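Local coordinates for protein putative DD-carboxypeptidase TP_0574 (Treponema pallidum, PDB 1O75) that acts as a zinc-stimulated, penicillin-binding carboxypeptidase on synthetic depsipeptide substrates and may limit cross-linking of peptidoglycan in the spirochaete, at residues Arg224-Lys236 against Val291-Asp303. The protein carries 2 engineered substitutions. Numbering follows the deposited sequence.
Sequences RFGSDAEASVMLK and VPRISCGINYGFD. With PDX (2,3-di-O-sulfo-alpha-D-glucopyranose), chain C; XE (xenon), chain F; PDX (2,3-di-O-sulfo-alpha-D-glucopyranose), chain D.
Alternating backbone bonds pair Ala229, Ala231 and Val233 with Ile298, Cys296 and Ile294, making strands 229-236 and 293-298 antiparallel neighbours at the middle of a four-stranded sheet; the axes of these two short segments make 164° between their N-to-C directions. The register slips at one end in a classic beta bulge: Ile298 O takes a 2.8 Å bond from Asp228 N and a weak one from Ala229 N.

At the bulge and in the turn that follows strand 293-298, side chains take over. Asp228 OD2 receives Tyr300 N at 2.7 Å through its anti lone pair, while Asp228 CB lies over a face of the Tyr300 ring, 4.1 Å from the centroid, a CH-pi contact. Asn299 ND2 meets Gly226 O at 2.7 Å, almost straight at 176° and within the Asn299 amide plane. Its OD1 is engaged as well, accepting Gly301 N in an Asx turn that fixes the amide's rotation.

The two sheet faces differ. Ala229, Ala231, Cys296 and Ile298 face the second sheet of this E-set-type domain, meeting Leu315 and Phe331; xenon sits there, 3.4 Å from Cys296 O. On the other face Ser232 OG donates to Glu230 OE1, which a bend at chi2 brings alongside Ser295.

At the far end Met234, bent at chi2 and chi3, sets SD 3.7 Å from Val291 CG1, and that methyl covers a face of the Arg293 guanidinium toward its rim. All three residues line the sulfated-glycan pocket, which Arg290 of the second subunit also joins in the crystal dimer. Sulfate oxygen O3S of the chain D sugar lies at the edge of the guanidinium, near its plane, 2.8 Å from Arg293 NH2, in a weak, bent bond of 122°.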
# COMPACT_ATOMS: atom_id res chain seq x y z
N ARG B 224 -10.78 -1.13 9.01
CA ARG B 224 -10.13 -2.06 9.92
C ARG B 224 -11.22 -2.71 10.75
O ARG B 224 -12.18 -2.05 11.14
CB ARG B 224 -9.14 -1.30 10.81
CG ARG B 224 -8.48 -2.14 11.91
CD ARG B 224 -7.05 -1.70 12.13
NE ARG B 224 -6.51 -2.19 13.40
CZ ARG B 224 -5.23 -2.10 13.75
NH1 ARG B 224 -4.35 -1.55 12.94
NH2 ARG B 224 -4.82 -2.55 14.93
N PHE B 225 -11.06 -4.00 11.01
CA PHE B 225 -12.05 -4.71 11.80
C PHE B 225 -12.29 -4.02 13.14
O PHE B 225 -11.36 -3.67 13.85
CB PHE B 225 -11.60 -6.16 12.03
CG PHE B 225 -12.56 -6.96 12.88
CD1 PHE B 225 -13.84 -7.26 12.42
CD2 PHE B 225 -12.19 -7.39 14.15
CE1 PHE B 225 -14.74 -7.97 13.22
CE2 PHE B 225 -13.08 -8.11 14.96
CZ PHE B 225 -14.36 -8.40 14.48
N GLY B 226 -13.55 -3.81 13.48
CA GLY B 226 -13.84 -3.20 14.76
C GLY B 226 -14.00 -1.70 14.86
O GLY B 226 -14.56 -1.23 15.84
N SER B 227 -13.51 -0.93 13.90
CA SER B 227 -13.68 0.52 14.01
C SER B 227 -14.99 1.01 13.38
O SER B 227 -15.37 0.58 12.29
CB SER B 227 -12.51 1.27 13.35
OG SER B 227 -11.31 1.11 14.09
N ASP B 228 -15.70 1.90 14.07
CA ASP B 228 -16.90 2.51 13.52
C ASP B 228 -16.46 3.54 12.49
O ASP B 228 -17.13 3.76 11.47
CB ASP B 228 -17.69 3.20 14.64
CG ASP B 228 -18.48 2.21 15.45
OD1 ASP B 228 -18.99 1.26 14.82
OD2 ASP B 228 -18.59 2.36 16.68
N ALA B 229 -15.32 4.17 12.76
CA ALA B 229 -14.77 5.17 11.87
C ALA B 229 -13.28 5.26 12.10
O ALA B 229 -12.79 4.97 13.19
CB ALA B 229 -15.44 6.55 12.12
N GLU B 230 -12.56 5.70 11.08
CA GLU B 230 -11.13 5.79 11.19
C GLU B 230 -10.60 6.96 10.38
O GLU B 230 -11.17 7.31 9.34
CB GLU B 230 -10.54 4.46 10.71
CG GLU B 230 -9.04 4.44 10.56
CD GLU B 230 -8.59 4.91 9.17
OE1 GLU B 230 -7.37 4.85 8.89
OE2 GLU B 230 -9.45 5.35 8.37
N ALA B 231 -9.52 7.57 10.86
CA ALA B 231 -8.91 8.69 10.15
C ALA B 231 -7.48 8.32 9.84
O ALA B 231 -6.78 7.76 10.69
CB ALA B 231 -8.95 9.97 11.02
N SER B 232 -7.07 8.61 8.61
CA SER B 232 -5.72 8.33 8.16
C SER B 232 -5.02 9.66 8.00
O SER B 232 -5.32 10.42 7.08
CB SER B 232 -5.74 7.62 6.80
OG SER B 232 -6.13 6.28 6.97
N VAL B 233 -4.10 9.95 8.90
CA VAL B 233 -3.41 11.22 8.83
C VAL B 233 -2.11 11.09 8.03
O VAL B 233 -1.20 10.37 8.46
CB VAL B 233 -3.11 11.75 10.26
CG1 VAL B 233 -2.45 13.12 10.20
CG2 VAL B 233 -4.41 11.81 11.08
N MET B 234 -2.02 11.73 6.88
CA MET B 234 -0.78 11.71 6.10
C MET B 234 0.03 12.89 6.62
O MET B 234 -0.50 13.99 6.82
CB MET B 234 -1.07 11.88 4.61
CG MET B 234 -1.77 10.67 4.00
SD MET B 234 -0.61 9.33 3.69
CE MET B 234 0.25 10.05 2.22
N LEU B 235 1.32 12.68 6.84
CA LEU B 235 2.19 13.72 7.41
C LEU B 235 3.24 14.32 6.48
O LEU B 235 3.64 13.69 5.49
CB LEU B 235 2.91 13.12 8.63
CG LEU B 235 1.99 12.53 9.70
CD1 LEU B 235 2.80 11.70 10.67
CD2 LEU B 235 1.28 13.65 10.47
N LYS B 236 3.67 15.55 6.77
CA LYS B 236 4.73 16.19 6.00
C LYS B 236 5.52 17.06 6.98
O LYS B 236 5.12 17.23 8.14
CB LYS B 236 4.19 17.02 4.83
CG LYS B 236 3.39 18.26 5.21
CD LYS B 236 2.83 18.97 3.96
CE LYS B 236 2.19 20.31 4.33
NZ LYS B 236 1.64 20.98 3.12
N VAL B 291 5.14 5.23 3.31
CA VAL B 291 4.02 6.17 3.38
C VAL B 291 3.92 6.74 4.79
O VAL B 291 3.67 6.00 5.75
CB VAL B 291 2.71 5.46 2.99
CG1 VAL B 291 1.56 6.47 2.94
CG2 VAL B 291 2.88 4.80 1.63
N PRO B 292 4.11 8.06 4.95
CA PRO B 292 4.07 8.74 6.25
C PRO B 292 2.65 8.89 6.77
O PRO B 292 2.10 9.99 6.87
CB PRO B 292 4.75 10.08 5.94
CG PRO B 292 4.23 10.38 4.55
CD PRO B 292 4.27 9.02 3.84
N ARG B 293 2.05 7.76 7.12
CA ARG B 293 0.67 7.75 7.58
C ARG B 293 0.50 7.20 9.00
O ARG B 293 1.19 6.27 9.40
CB ARG B 293 -0.14 6.91 6.59
CG ARG B 293 -1.56 6.54 7.00
CD ARG B 293 -2.22 5.74 5.87
NE ARG B 293 -1.40 4.58 5.52
CZ ARG B 293 -1.19 4.11 4.29
NH1 ARG B 293 -1.75 4.69 3.23
NH2 ARG B 293 -0.40 3.06 4.13
N ILE B 294 -0.41 7.81 9.76
CA ILE B 294 -0.73 7.30 11.08
C ILE B 294 -2.24 7.24 11.08
O ILE B 294 -2.89 8.21 10.71
CB ILE B 294 -0.23 8.19 12.20
CG1 ILE B 294 1.31 8.17 12.19
CG2 ILE B 294 -0.74 7.68 13.57
CD1 ILE B 294 1.93 8.75 13.40
N SER B 295 -2.80 6.08 11.43
CA SER B 295 -4.26 5.92 11.45
C SER B 295 -4.81 5.86 12.87
O SER B 295 -4.19 5.26 13.76
CB SER B 295 -4.64 4.67 10.67
OG SER B 295 -4.18 4.79 9.33
N CYS B 296 -5.96 6.49 13.07
CA CYS B 296 -6.62 6.56 14.38
C CYS B 296 -8.05 6.10 14.16
O CYS B 296 -8.71 6.60 13.26
CB CYS B 296 -6.68 8.02 14.86
SG CYS B 296 -5.09 8.76 15.01
N GLY B 297 -8.52 5.17 14.99
CA GLY B 297 -9.87 4.70 14.84
C GLY B 297 -10.66 4.79 16.13
O GLY B 297 -10.09 5.00 17.21
N ILE B 298 -11.97 4.60 16.03
CA ILE B 298 -12.78 4.65 17.23
C ILE B 298 -13.96 3.70 17.10
O ILE B 298 -14.44 3.45 15.99
CB ILE B 298 -13.29 6.10 17.48
CG1 ILE B 298 -13.92 6.21 18.87
CG2 ILE B 298 -14.31 6.51 16.39
CD1 ILE B 298 -14.34 7.65 19.21
N ASN B 299 -14.38 3.13 18.21
CA ASN B 299 -15.57 2.28 18.22
C ASN B 299 -16.41 2.91 19.31
O ASN B 299 -16.03 2.88 20.47
CB ASN B 299 -15.27 0.83 18.57
CG ASN B 299 -16.52 -0.03 18.53
OD1 ASN B 299 -17.44 0.17 19.33
ND2 ASN B 299 -16.57 -0.98 17.59
N TYR B 300 -17.55 3.48 18.94
CA TYR B 300 -18.39 4.17 19.92
C TYR B 300 -18.82 3.32 21.10
O TYR B 300 -19.20 3.83 22.14
CB TYR B 300 -19.62 4.76 19.21
CG TYR B 300 -19.24 5.62 18.02
CD1 TYR B 300 -19.90 5.48 16.80
CD2 TYR B 300 -18.23 6.59 18.12
CE1 TYR B 300 -19.56 6.27 15.70
CE2 TYR B 300 -17.88 7.39 17.03
CZ TYR B 300 -18.56 7.22 15.82
OH TYR B 300 -18.24 8.02 14.75
N GLY B 301 -18.75 2.00 20.93
CA GLY B 301 -19.18 1.11 22.00
C GLY B 301 -18.13 0.71 23.02
O GLY B 301 -18.45 0.00 23.97
N PHE B 302 -16.87 1.13 22.84
CA PHE B 302 -15.83 0.77 23.80
C PHE B 302 -16.02 1.57 25.07
O PHE B 302 -16.42 2.73 25.01
CB PHE B 302 -14.43 1.06 23.25
CG PHE B 302 -14.01 0.17 22.08
CD1 PHE B 302 -14.80 -0.89 21.64
CD2 PHE B 302 -12.79 0.40 21.45
CE1 PHE B 302 -14.38 -1.71 20.58
CE2 PHE B 302 -12.35 -0.40 20.40
CZ PHE B 302 -13.15 -1.47 19.96
N ASP B 303 -15.72 0.98 26.21
CA ASP B 303 -15.90 1.72 27.46
C ASP B 303 -15.07 3.00 27.53
O ASP B 303 -15.53 4.01 28.08
CB ASP B 303 -15.56 0.86 28.67
CG ASP B 303 -16.50 -0.33 28.83
OD1 ASP B 303 -17.63 -0.29 28.30
OD2 ASP B 303 -16.08 -1.30 29.49
C1 PDX C . -0.22 5.17 -0.43
C2 PDX C . 0.95 5.35 -1.43
C3 PDX C . 0.99 4.17 -2.41
C4 PDX C . 1.03 2.81 -1.68
C5 PDX C . -0.09 2.73 -0.62
C6 PDX C . 0.08 1.54 0.27
O1 PDX C . -1.44 5.17 -1.17
O2 PDX C . 0.80 6.58 -2.18
O3 PDX C . 2.19 4.27 -3.23
O4 PDX C . 1.08 1.73 -2.64
O5 PDX C . -0.06 3.91 0.27
O6 PDX C . 1.47 1.40 0.69
O1S PDX C . 1.50 8.78 -2.60
O2S PDX C . 1.25 8.11 -0.27
O3S PDX C . 3.09 7.35 -1.60
O1X PDX C . 1.81 2.98 -5.07
O2X PDX C . 1.57 5.37 -5.26
O3X PDX C . 3.75 4.44 -5.00
S PDX C . 1.69 7.72 -1.78
S' PDX C . 2.33 4.35 -4.72
XE XE F . -10.57 8.50 15.38
C1 PDX D . 1.57 0.26 1.53
C2 PDX D . 2.93 0.04 2.18
C3 PDX D . 3.96 -0.35 1.13
C4 PDX D . 3.51 -1.55 0.28
C5 PDX D . 2.16 -1.24 -0.32
C6 PDX D . 1.58 -2.36 -1.12
O2 PDX D . 3.29 1.27 2.85
O3 PDX D . 5.17 -0.72 1.81
O4 PDX D . 4.50 -1.89 -0.72
O5 PDX D . 1.18 -0.89 0.73
O6 PDX D . 0.26 -2.68 -0.64
O1S PDX D . 4.08 2.34 4.75
O2S PDX D . 3.78 -0.03 4.89
O3S PDX D . 1.81 1.43 4.76
O1X PDX D . 7.38 -0.74 2.44
O2X PDX D . 6.34 1.24 1.61
O3X PDX D . 6.88 -0.54 0.09
S PDX D . 3.36 1.29 4.32
S' PDX D . 6.49 -0.10 1.46